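Local coordinates for protein 16S rRNA (adenine(1408)-N(1))-methyltransferase (Escherichia coli, PDB 3P2E) that methylates N1 of adenine 1408 in the 16S rRNA of assembled 30S subunits, using S-adenosyl-L-methionine, and so confers resistance to aminoglycosides including kanamycin and gentamicin, at residues F50-D55 and V81-A86; I179-E184 and R211-V216. One frame throughout, in Å; residues are numbered along the deposited sequence.

Interaction 1 of 2, residues F50-D55 and V81-A86; sequences FYIGID and VFVIAA. With SAH (S-adenosyl-L-homocysteine), chain C.
Asp55 grips the ribose of S-adenosylhomocysteine with both carboxylate oxygens: O3' donates to OD1 at 2.7 Å and O2' donates to OD2 at 2.8 Å. CB of Asp55 points away from 81-86, and CG, anti to the backbone N (chi1 -155°), sets the carboxylate against the sugar, while Ala86 brings its CA to 3.5 Å from N1 of the adenine. Behind this site the two strands run parallel. Val81 N donates to Tyr51 O and Gly53 N to Val81 O; the shortest of the series joins Val83 N to Gly53 O at 2.8 Å. Asp55 N then donates to Val83 O, so the ligand-binding residue is itself pinned by its main chain just past the strand end, where Ala85 N adds a weak bond to Asp55 O.

Ile52, Ile54, Val81 and Val83 share one face. CG2 of Ile52 lies beside CG2 of Val83 at 3.7 Å, and CG1 of Ile52 beside CG1 of Val81; this Val81 methyl, in the crowded position between N and carbonyl carbon (chi1 65°), is met obliquely by CE2 and CZ of Phe50. On the other face, the Phe82 ring brings its edge to Gly53 O, CD1 at 3.8 Å, and packs on helix 62-68, which completes this beta-alpha-beta unit of the Rossmann-like fold.

Gly34 N and Val57 N also donate to OD1 and OD2 of Asp55. Each oxygen thus receives a ribose hydroxyl and a backbone N-H, which fixes the carboxylate's rotation and probably favours its ionised form, matched to the cofactor's vicinal diol.

Interaction 2 of 2, residues I179-E184 and R211-V216; sequences IDDVKE and RVSGHV
A classic beta bulge interrupts this antiparallel pairing between the edge strand 178-185 and its neighbour 209-215, at the end of the methyltransferase sheet remote from strand 80-83. Asp180 and Asp181 both face Ser213, whose carbonyl oxygen accepts two N-H groups. Asp180 N approaches Ser213 O at 2.8 Å, in the carbonyl plane and on a lone pair, whereas Asp181 N lies above that plane, 35° out of it. Beyond the bulge the pairing is regular: Ser213 N returns a nearly straight bond (174°) to Asp181 O, and Lys183 and Arg211 exchange bonds in both directions. Gly214, with no side chain, lets the two backbones approach closely at the bulge, its CA 3.1 Å from Asp180 OD2.

Apolar contacts gather on the face of Val182 and Val212. The CG1 methyl of Val212 is met obliquely by CG1 of Ile179 at 3.6 Å and by its CD1, while CG2 of Val182 stands further from CG2 of Val212. Helices 160-164 and 166-175 pack over these side chains.

Polar and charged groups occupy the face of Asp181, Lys183, Arg211 and Ser213. The extended Lys183 chain runs alongside Arg211, CD 3.6 Å from NH2, despite their like charges. Arg211, bent at chi3 (66°), meets Asp181 through two waters. One joins NH2 to Asp181 OD2; the other accepts from NE, lies in the guanidinium plane, bonds Ser213 OG and has Asp181 OD2 (2.9 Å) and Arg211 O within hydrogen-bonding distance, more acceptors than its protons can serve.

Where the bulge turns Asp180 toward the partner strand, its carboxylate lies nearly coplanar with the His215 imidazole, and His215 ND1 donates to the syn lone pair of Asp180 OD2 at 2.7 Å.

Both contacts belong to the same seven-stranded sheet but pair opposite ends of it, their centres about 23 Å apart and on opposite sides of the chain's centre. Interaction 1 is parallel and buried, with side chains on both strand faces largely apolar and its one charged group turned to the cofactor. Interaction 2 is antiparallel and only partly buried: one face is apolar beneath helices, the other carries charges and bridging water. Each includes an outermost strand, but only interaction 2 leaves a face with exposed polar residues. Irregularity also differs, since 50-55 and 81-86 keep their register up to the binding loop, whereas 179-184 shifts by one residue. No atom of one touches the other.

Interaction 1 of 2, residues F50-D55 and V81-A86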
ATOM      1  N   PHE A  50       0.443 -12.635   3.220  1.00 16.02           N
ATOM      2  CA  PHE A  50      -0.629 -12.044   4.007  1.00 15.12           C
ATOM      3  C   PHE A  50      -0.653 -10.570   3.634  1.00 15.33           C
ATOM      4  O   PHE A  50       0.356  -9.875   3.766  1.00 15.30           O
ATOM      5  CB  PHE A  50      -0.375 -12.199   5.504  1.00 17.67           C
ATOM      6  CG  PHE A  50      -1.526 -11.747   6.350  1.00 19.61           C
ATOM      7  CD1 PHE A  50      -2.731 -12.440   6.324  1.00 20.97           C
ATOM      8  CD2 PHE A  50      -1.426 -10.606   7.140  1.00 21.05           C
ATOM      9  CE1 PHE A  50      -3.826 -12.005   7.072  1.00 19.65           C
ATOM     10  CE2 PHE A  50      -2.512 -10.161   7.892  1.00 19.25           C
ATOM     11  CZ  PHE A  50      -3.716 -10.863   7.858  1.00 20.60           C
ATOM     12  N   TYR A  51      -1.806 -10.106   3.159  1.00 14.39           N
ATOM     13  CA  TYR A  51      -1.971  -8.725   2.726  1.00 14.75           C
ATOM     14  C   TYR A  51      -2.641  -7.818   3.749  1.00 15.91           C
ATOM     15  O   TYR A  51      -3.719  -8.116   4.263  1.00 15.73           O
ATOM     16  CB  TYR A  51      -2.749  -8.700   1.407  1.00 15.94           C
ATOM     17  CG  TYR A  51      -1.934  -9.242   0.253  1.00 14.52           C
ATOM     18  CD1 TYR A  51      -1.073  -8.411  -0.464  1.00 16.51           C
ATOM     19  CD2 TYR A  51      -1.963 -10.598  -0.071  1.00 16.95           C
ATOM     20  CE1 TYR A  51      -0.256  -8.919  -1.473  1.00 17.32           C
ATOM     21  CE2 TYR A  51      -1.147 -11.116  -1.075  1.00 17.35           C
ATOM     22  CZ  TYR A  51      -0.299 -10.271  -1.769  1.00 17.39           C
ATOM     23  OH  TYR A  51       0.516 -10.775  -2.754  1.00 19.18           O
ATOM     24  N   ILE A  52      -1.980  -6.702   4.028  1.00 14.51           N
ATOM     25  CA  ILE A  52      -2.472  -5.727   4.986  1.00 14.04           C
ATOM     26  C   ILE A  52      -2.710  -4.402   4.286  1.00 15.18           C
ATOM     27  O   ILE A  52      -1.765  -3.759   3.830  1.00 13.65           O
ATOM     28  CB  ILE A  52      -1.454  -5.508   6.119  1.00 15.13           C
ATOM     29  CG1 ILE A  52      -1.162  -6.844   6.808  1.00 17.36           C
ATOM     30  CG2 ILE A  52      -1.995  -4.492   7.129  1.00 14.78           C
ATOM     31  CD1 ILE A  52      -0.079  -6.760   7.872  1.00 16.79           C
ATOM     32  N   GLY A  53      -3.977  -4.010   4.193  1.00 14.68           N
ATOM     33  CA  GLY A  53      -4.328  -2.756   3.551  1.00 15.11           C
ATOM     34  C   GLY A  53      -4.687  -1.740   4.613  1.00 13.66           C
ATOM     35  O   GLY A  53      -5.577  -1.978   5.428  1.00 14.00           O
ATOM     36  N   ILE A  54      -4.005  -0.600   4.586  1.00 12.90           N
ATOM     37  CA  ILE A  54      -4.206   0.466   5.563  1.00 13.45           C
ATOM     38  C   ILE A  54      -4.836   1.720   4.952  1.00 13.43           C
ATOM     39  O   ILE A  54      -4.405   2.188   3.900  1.00 13.39           O
ATOM     40  CB  ILE A  54      -2.856   0.898   6.176  1.00 16.16           C
ATOM     41  CG1 ILE A  54      -2.119  -0.314   6.749  1.00 15.59           C
ATOM     42  CG2 ILE A  54      -3.082   1.944   7.258  1.00 15.54           C
ATOM     43  CD1 ILE A  54      -0.706   0.009   7.217  1.00 18.94           C
ATOM     44  N   ASP A  55      -5.858   2.255   5.615  1.00 12.79           N
ATOM     45  CA  ASP A  55      -6.501   3.486   5.161  1.00 13.43           C
ATOM     46  C   ASP A  55      -7.304   4.087   6.309  1.00 13.10           C
ATOM     47  O   ASP A  55      -7.952   3.370   7.065  1.00 14.33           O
ATOM     48  CB  ASP A  55      -7.442   3.232   3.983  1.00 14.73           C
ATOM     49  CG  ASP A  55      -7.640   4.472   3.128  1.00 16.33           C
ATOM     50  OD1 ASP A  55      -7.135   4.490   1.992  1.00 14.92           O
ATOM     51  OD2 ASP A  55      -8.284   5.437   3.597  1.00 17.75           O
ATOM     52  N   VAL A  81      -6.353  -8.326   5.609  1.00 16.96           N
ATOM     53  CA  VAL A  81      -6.860  -7.631   6.781  1.00 16.30           C
ATOM     54  C   VAL A  81      -6.795  -6.148   6.445  1.00 16.71           C
ATOM     55  O   VAL A  81      -5.847  -5.693   5.796  1.00 15.98           O
ATOM     56  CB  VAL A  81      -6.032  -7.914   8.061  1.00 17.93           C
ATOM     57  CG1 VAL A  81      -4.620  -7.373   7.920  1.00 21.19           C
ATOM     58  CG2 VAL A  81      -6.726  -7.281   9.267  1.00 21.19           C
ATOM     59  N   PHE A  82      -7.829  -5.413   6.843  1.00 15.39           N
ATOM     60  CA  PHE A  82      -7.894  -3.979   6.600  1.00 15.19           C
ATOM     61  C   PHE A  82      -7.712  -3.255   7.921  1.00 15.58           C
ATOM     62  O   PHE A  82      -8.483  -3.439   8.865  1.00 17.78           O
ATOM     63  CB  PHE A  82      -9.232  -3.605   5.956  1.00 15.61           C
ATOM     64  CG  PHE A  82      -9.376  -4.101   4.547  1.00 16.20           C
ATOM     65  CD1 PHE A  82      -8.423  -3.769   3.587  1.00 13.59           C
ATOM     66  CD2 PHE A  82     -10.454  -4.901   4.175  1.00 15.48           C
ATOM     67  CE1 PHE A  82      -8.541  -4.227   2.266  1.00 16.18           C
ATOM     68  CE2 PHE A  82     -10.580  -5.364   2.856  1.00 15.52           C
ATOM     69  CZ  PHE A  82      -9.617  -5.022   1.902  1.00 15.95           C
ATOM     70  N   VAL A  83      -6.666  -2.440   7.970  1.00 14.43           N
ATOM     71  CA  VAL A  83      -6.301  -1.678   9.152  1.00 13.34           C
ATOM     72  C   VAL A  83      -6.714  -0.222   8.976  1.00 13.57           C
ATOM     73  O   VAL A  83      -6.413   0.398   7.956  1.00 13.92           O
ATOM     74  CB  VAL A  83      -4.775  -1.750   9.367  1.00 15.28           C
ATOM     75  CG1 VAL A  83      -4.347  -0.809  10.476  1.00 14.77           C
ATOM     76  CG2 VAL A  83      -4.373  -3.186   9.679  1.00 15.76           C
ATOM     77  N   ILE A  84      -7.399   0.322   9.975  1.00 16.04           N
ATOM     78  CA  ILE A  84      -7.841   1.706   9.917  1.00 15.17           C
ATOM     79  C   ILE A  84      -6.838   2.560  10.666  1.00 15.64           C
ATOM     80  O   ILE A  84      -6.825   2.597  11.898  1.00 17.24           O
ATOM     81  CB  ILE A  84      -9.238   1.876  10.542  1.00 14.92           C
ATOM     82  CG1 ILE A  84     -10.226   0.910   9.873  1.00 14.52           C
ATOM     83  CG2 ILE A  84      -9.712   3.310  10.370  1.00 15.34           C
ATOM     84  CD1 ILE A  84     -10.269   1.002   8.349  1.00 15.48           C
ATOM     85  N   ALA A  85      -5.981   3.228   9.903  1.00 15.22           N
ATOM     86  CA  ALA A  85      -4.946   4.084  10.457  1.00 15.75           C
ATOM     87  C   ALA A  85      -4.436   5.007   9.361  1.00 15.09           C
ATOM     88  O   ALA A  85      -4.747   4.812   8.185  1.00 14.69           O
ATOM     89  CB  ALA A  85      -3.796   3.233  10.995  1.00 16.28           C
ATOM     90  N   ALA A  86      -3.658   6.010   9.756  1.00 17.82           N
ATOM     91  CA  ALA A  86      -3.083   6.965   8.815  1.00 17.12           C
ATOM     92  C   ALA A  86      -1.562   6.902   8.895  1.00 17.33           C
ATOM     93  O   ALA A  86      -1.005   6.432   9.885  1.00 20.13           O
ATOM     94  CB  ALA A  86      -3.566   8.372   9.138  1.00 19.05           C
TER
HETATM   95  N   SAH C6732      -4.261   3.062  -3.378  1.00 14.04           N
HETATM   96  CA  SAH C6732      -5.505   3.508  -3.726  1.00 14.61           C
HETATM   97  CB  SAH C6732      -5.583   5.029  -3.571  1.00 16.50           C
HETATM   98  CG  SAH C6732      -6.937   5.667  -3.477  1.00 15.03           C
HETATM   99  SD  SAH C6732      -7.001   7.419  -3.293  1.00 18.09           S
HETATM  100  C   SAH C6732      -5.867   2.959  -5.175  1.00 17.03           C
HETATM  101  O   SAH C6732      -7.021   2.873  -5.204  1.00 18.93           O
HETATM  102  OXT SAH C6732      -5.111   2.722  -6.006  1.00 15.88           O
HETATM  103  C5' SAH C6732      -5.866   7.995  -2.023  1.00 15.92           C
HETATM  104  C4' SAH C6732      -6.139   7.153  -0.691  1.00 18.07           C
HETATM  105  O4' SAH C6732      -5.080   7.602   0.165  1.00 19.53           O
HETATM  106  C3' SAH C6732      -7.456   7.444   0.000  1.00 15.96           C
HETATM  107  O3' SAH C6732      -8.220   6.212   0.197  1.00 18.26           O
HETATM  108  C2' SAH C6732      -7.044   8.186   1.325  1.00 17.56           C
HETATM  109  O2' SAH C6732      -7.873   7.966   2.445  1.00 14.87           O
HETATM  110  C1' SAH C6732      -5.597   7.689   1.530  1.00 17.48           C
HETATM  111  N9  SAH C6732      -4.728   8.635   2.336  1.00 17.73           N
HETATM  112  C8  SAH C6732      -4.591  10.018   2.149  1.00 19.19           C
HETATM  113  N7  SAH C6732      -3.803  10.579   3.049  1.00 20.46           N
HETATM  114  C5  SAH C6732      -3.420   9.455   3.854  1.00 19.57           C
HETATM  115  C6  SAH C6732      -2.553   9.482   5.000  1.00 20.15           C
HETATM  116  N6  SAH C6732      -1.988  10.625   5.454  1.00 20.59           N
HETATM  117  N1  SAH C6732      -2.355   8.244   5.588  1.00 19.38           N
HETATM  118  C2  SAH C6732      -2.944   7.066   5.111  1.00 16.59           C
HETATM  119  N3  SAH C6732      -3.782   7.053   3.999  1.00 16.65           N
HETATM  120  C4  SAH C6732      -3.960   8.294   3.440  1.00 18.29           C

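Interaction 2 of 2, residues I179-E184 and R211-V216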
ATOM      1  N   ILE A 179      16.390   3.836  -3.408  1.00 16.81           N
ATOM      2  CA  ILE A 179      15.860   3.728  -4.762  1.00 16.33           C
ATOM      3  C   ILE A 179      16.740   2.858  -5.658  1.00 17.61           C
ATOM      4  O   ILE A 179      17.939   3.112  -5.798  1.00 18.38           O
ATOM      5  CB  ILE A 179      15.731   5.119  -5.430  1.00 16.31           C
ATOM      6  CG1 ILE A 179      14.777   6.003  -4.623  1.00 17.82           C
ATOM      7  CG2 ILE A 179      15.218   4.968  -6.857  1.00 17.83           C
ATOM      8  CD1 ILE A 179      14.644   7.419  -5.171  1.00 17.03           C
ATOM      9  N   ASP A 180      16.142   1.831  -6.259  1.00 15.46           N
ATOM     10  CA  ASP A 180      16.877   0.959  -7.170  1.00 16.13           C
ATOM     11  C   ASP A 180      16.438   1.185  -8.611  1.00 16.02           C
ATOM     12  O   ASP A 180      17.177   0.880  -9.552  1.00 16.85           O
ATOM     13  CB  ASP A 180      16.665  -0.509  -6.810  1.00 15.84           C
ATOM     14  CG  ASP A 180      17.272  -0.871  -5.481  1.00 16.89           C
ATOM     15  OD1 ASP A 180      18.419  -0.449  -5.222  1.00 17.85           O
ATOM     16  OD2 ASP A 180      16.611  -1.587  -4.704  1.00 17.54           O
ATOM     17  N   ASP A 181      15.237   1.725  -8.788  1.00 16.77           N
ATOM     18  CA  ASP A 181      14.735   1.978 -10.131  1.00 16.12           C
ATOM     19  C   ASP A 181      13.626   3.022 -10.171  1.00 16.56           C
ATOM     20  O   ASP A 181      12.841   3.143  -9.234  1.00 14.67           O
ATOM     21  CB  ASP A 181      14.204   0.682 -10.745  1.00 24.04           C
ATOM     22  CG  ASP A 181      13.815   0.844 -12.201  1.00 27.83           C
ATOM     23  OD1 ASP A 181      14.725   0.985 -13.046  1.00 31.18           O
ATOM     24  OD2 ASP A 181      12.601   0.839 -12.504  1.00 31.01           O
ATOM     25  N   VAL A 182      13.585   3.780 -11.263  1.00 17.66           N
ATOM     26  CA  VAL A 182      12.548   4.786 -11.481  1.00 16.83           C
ATOM     27  C   VAL A 182      12.049   4.554 -12.904  1.00 18.05           C
ATOM     28  O   VAL A 182      12.818   4.643 -13.860  1.00 19.44           O
ATOM     29  CB  VAL A 182      13.086   6.227 -11.365  1.00 16.63           C
ATOM     30  CG1 VAL A 182      11.978   7.227 -11.706  1.00 18.37           C
ATOM     31  CG2 VAL A 182      13.597   6.478  -9.957  1.00 16.77           C
ATOM     32  N   LYS A 183      10.765   4.245 -13.043  1.00 17.56           N
ATOM     33  CA  LYS A 183      10.198   3.978 -14.359  1.00 17.67           C
ATOM     34  C   LYS A 183       8.925   4.771 -14.613  1.00 18.03           C
ATOM     35  O   LYS A 183       8.083   4.901 -13.731  1.00 16.25           O
ATOM     36  CB  LYS A 183       9.896   2.481 -14.486  1.00 21.64           C
ATOM     37  CG  LYS A 183       9.429   2.033 -15.865  1.00 24.08           C
ATOM     38  CD  LYS A 183       9.270   0.522 -15.910  1.00 24.46           C
ATOM     39  CE  LYS A 183       8.908   0.031 -17.306  1.00 25.41           C
ATOM     40  NZ  LYS A 183       8.774  -1.458 -17.344  1.00 25.94           N
ATOM     41  N   GLU A 184       8.792   5.304 -15.824  1.00 18.10           N
ATOM     42  CA  GLU A 184       7.594   6.050 -16.188  1.00 20.78           C
ATOM     43  C   GLU A 184       6.649   5.048 -16.846  1.00 21.43           C
ATOM     44  O   GLU A 184       7.001   4.410 -17.841  1.00 22.48           O
ATOM     45  CB  GLU A 184       7.946   7.183 -17.160  1.00 25.79           C
ATOM     46  CG  GLU A 184       6.774   8.100 -17.492  1.00 28.97           C
ATOM     47  CD  GLU A 184       7.208   9.378 -18.186  1.00 30.51           C
ATOM     48  OE1 GLU A 184       6.327  10.177 -18.564  1.00 31.55           O
ATOM     49  OE2 GLU A 184       8.430   9.584 -18.350  1.00 31.71           O
ATOM     50  N   ARG A 211       6.933   5.153 -11.129  1.00 17.00           N
ATOM     51  CA  ARG A 211       7.145   4.176 -10.077  1.00 16.56           C
ATOM     52  C   ARG A 211       8.564   4.277  -9.569  1.00 16.83           C
ATOM     53  O   ARG A 211       9.514   4.090 -10.326  1.00 16.82           O
ATOM     54  CB  ARG A 211       6.906   2.747 -10.567  1.00 16.99           C
ATOM     55  CG  ARG A 211       7.219   1.688  -9.496  1.00 17.76           C
ATOM     56  CD  ARG A 211       6.890   0.287  -9.979  1.00 18.82           C
ATOM     57  NE  ARG A 211       7.758  -0.119 -11.081  1.00 18.61           N
ATOM     58  CZ  ARG A 211       7.427  -1.029 -11.992  1.00 18.78           C
ATOM     59  NH1 ARG A 211       6.245  -1.626 -11.938  1.00 19.70           N
ATOM     60  NH2 ARG A 211       8.285  -1.348 -12.953  1.00 19.54           N
ATOM     61  N   VAL A 212       8.697   4.602  -8.290  1.00 14.51           N
ATOM     62  CA  VAL A 212       9.998   4.669  -7.646  1.00 14.05           C
ATOM     63  C   VAL A 212       9.995   3.407  -6.794  1.00 14.26           C
ATOM     64  O   VAL A 212       9.129   3.229  -5.943  1.00 14.44           O
ATOM     65  CB  VAL A 212      10.128   5.918  -6.747  1.00 16.00           C
ATOM     66  CG1 VAL A 212      11.414   5.853  -5.942  1.00 17.46           C
ATOM     67  CG2 VAL A 212      10.126   7.172  -7.605  1.00 18.78           C
ATOM     68  N   SER A 213      10.947   2.513  -7.039  1.00 12.97           N
ATOM     69  CA  SER A 213      10.989   1.269  -6.286  1.00 13.88           C
ATOM     70  C   SER A 213      12.399   0.977  -5.811  1.00 13.25           C
ATOM     71  O   SER A 213      13.361   1.569  -6.305  1.00 14.78           O
ATOM     72  CB  SER A 213      10.475   0.113  -7.152  1.00 16.51           C
ATOM     73  OG  SER A 213      11.217  -0.006  -8.352  1.00 17.92           O
ATOM     74  N   GLY A 214      12.516   0.068  -4.851  1.00 14.66           N
ATOM     75  CA  GLY A 214      13.822  -0.278  -4.320  1.00 14.69           C
ATOM     76  C   GLY A 214      13.711  -1.131  -3.076  1.00 15.62           C
ATOM     77  O   GLY A 214      12.739  -1.868  -2.908  1.00 15.45           O
ATOM     78  N   HIS A 215      14.707  -1.043  -2.198  1.00 15.83           N
ATOM     79  CA  HIS A 215      14.692  -1.821  -0.966  1.00 16.99           C
ATOM     80  C   HIS A 215      14.771  -0.906   0.243  1.00 17.98           C
ATOM     81  O   HIS A 215      15.202   0.239   0.134  1.00 16.37           O
ATOM     82  CB  HIS A 215      15.850  -2.834  -0.938  1.00 15.69           C
ATOM     83  CG  HIS A 215      17.212  -2.215  -1.032  1.00 17.74           C
ATOM     84  ND1 HIS A 215      17.712  -1.687  -2.202  1.00 17.26           N
ATOM     85  CD2 HIS A 215      18.188  -2.064  -0.105  1.00 16.80           C
ATOM     86  CE1 HIS A 215      18.937  -1.239  -1.995  1.00 19.74           C
ATOM     87  NE2 HIS A 215      19.250  -1.456  -0.729  1.00 17.90           N
ATOM     88  N   VAL A 216      14.361  -1.417   1.399  1.00 19.61           N
ATOM     89  CA  VAL A 216      14.382  -0.622   2.618  1.00 23.03           C
ATOM     90  C   VAL A 216      15.640  -0.896   3.439  1.00 24.55           C
ATOM     91  O   VAL A 216      16.112  -2.051   3.432  1.00 26.63           O
ATOM     92  CB  VAL A 216      13.136  -0.921   3.483  1.00 23.44           C
ATOM     93  CG1 VAL A 216      13.036   0.088   4.616  1.00 27.05           C
ATOM     94  CG2 VAL A 216      11.882  -0.878   2.623  1.00 25.58           C
TER
HETATM   95  O   HOH W   1      10.436   1.255 -10.678  1.00 19.71           O
HETATM   96  O   HOH W   2      11.263  -1.266 -12.996  1.00 26.55           O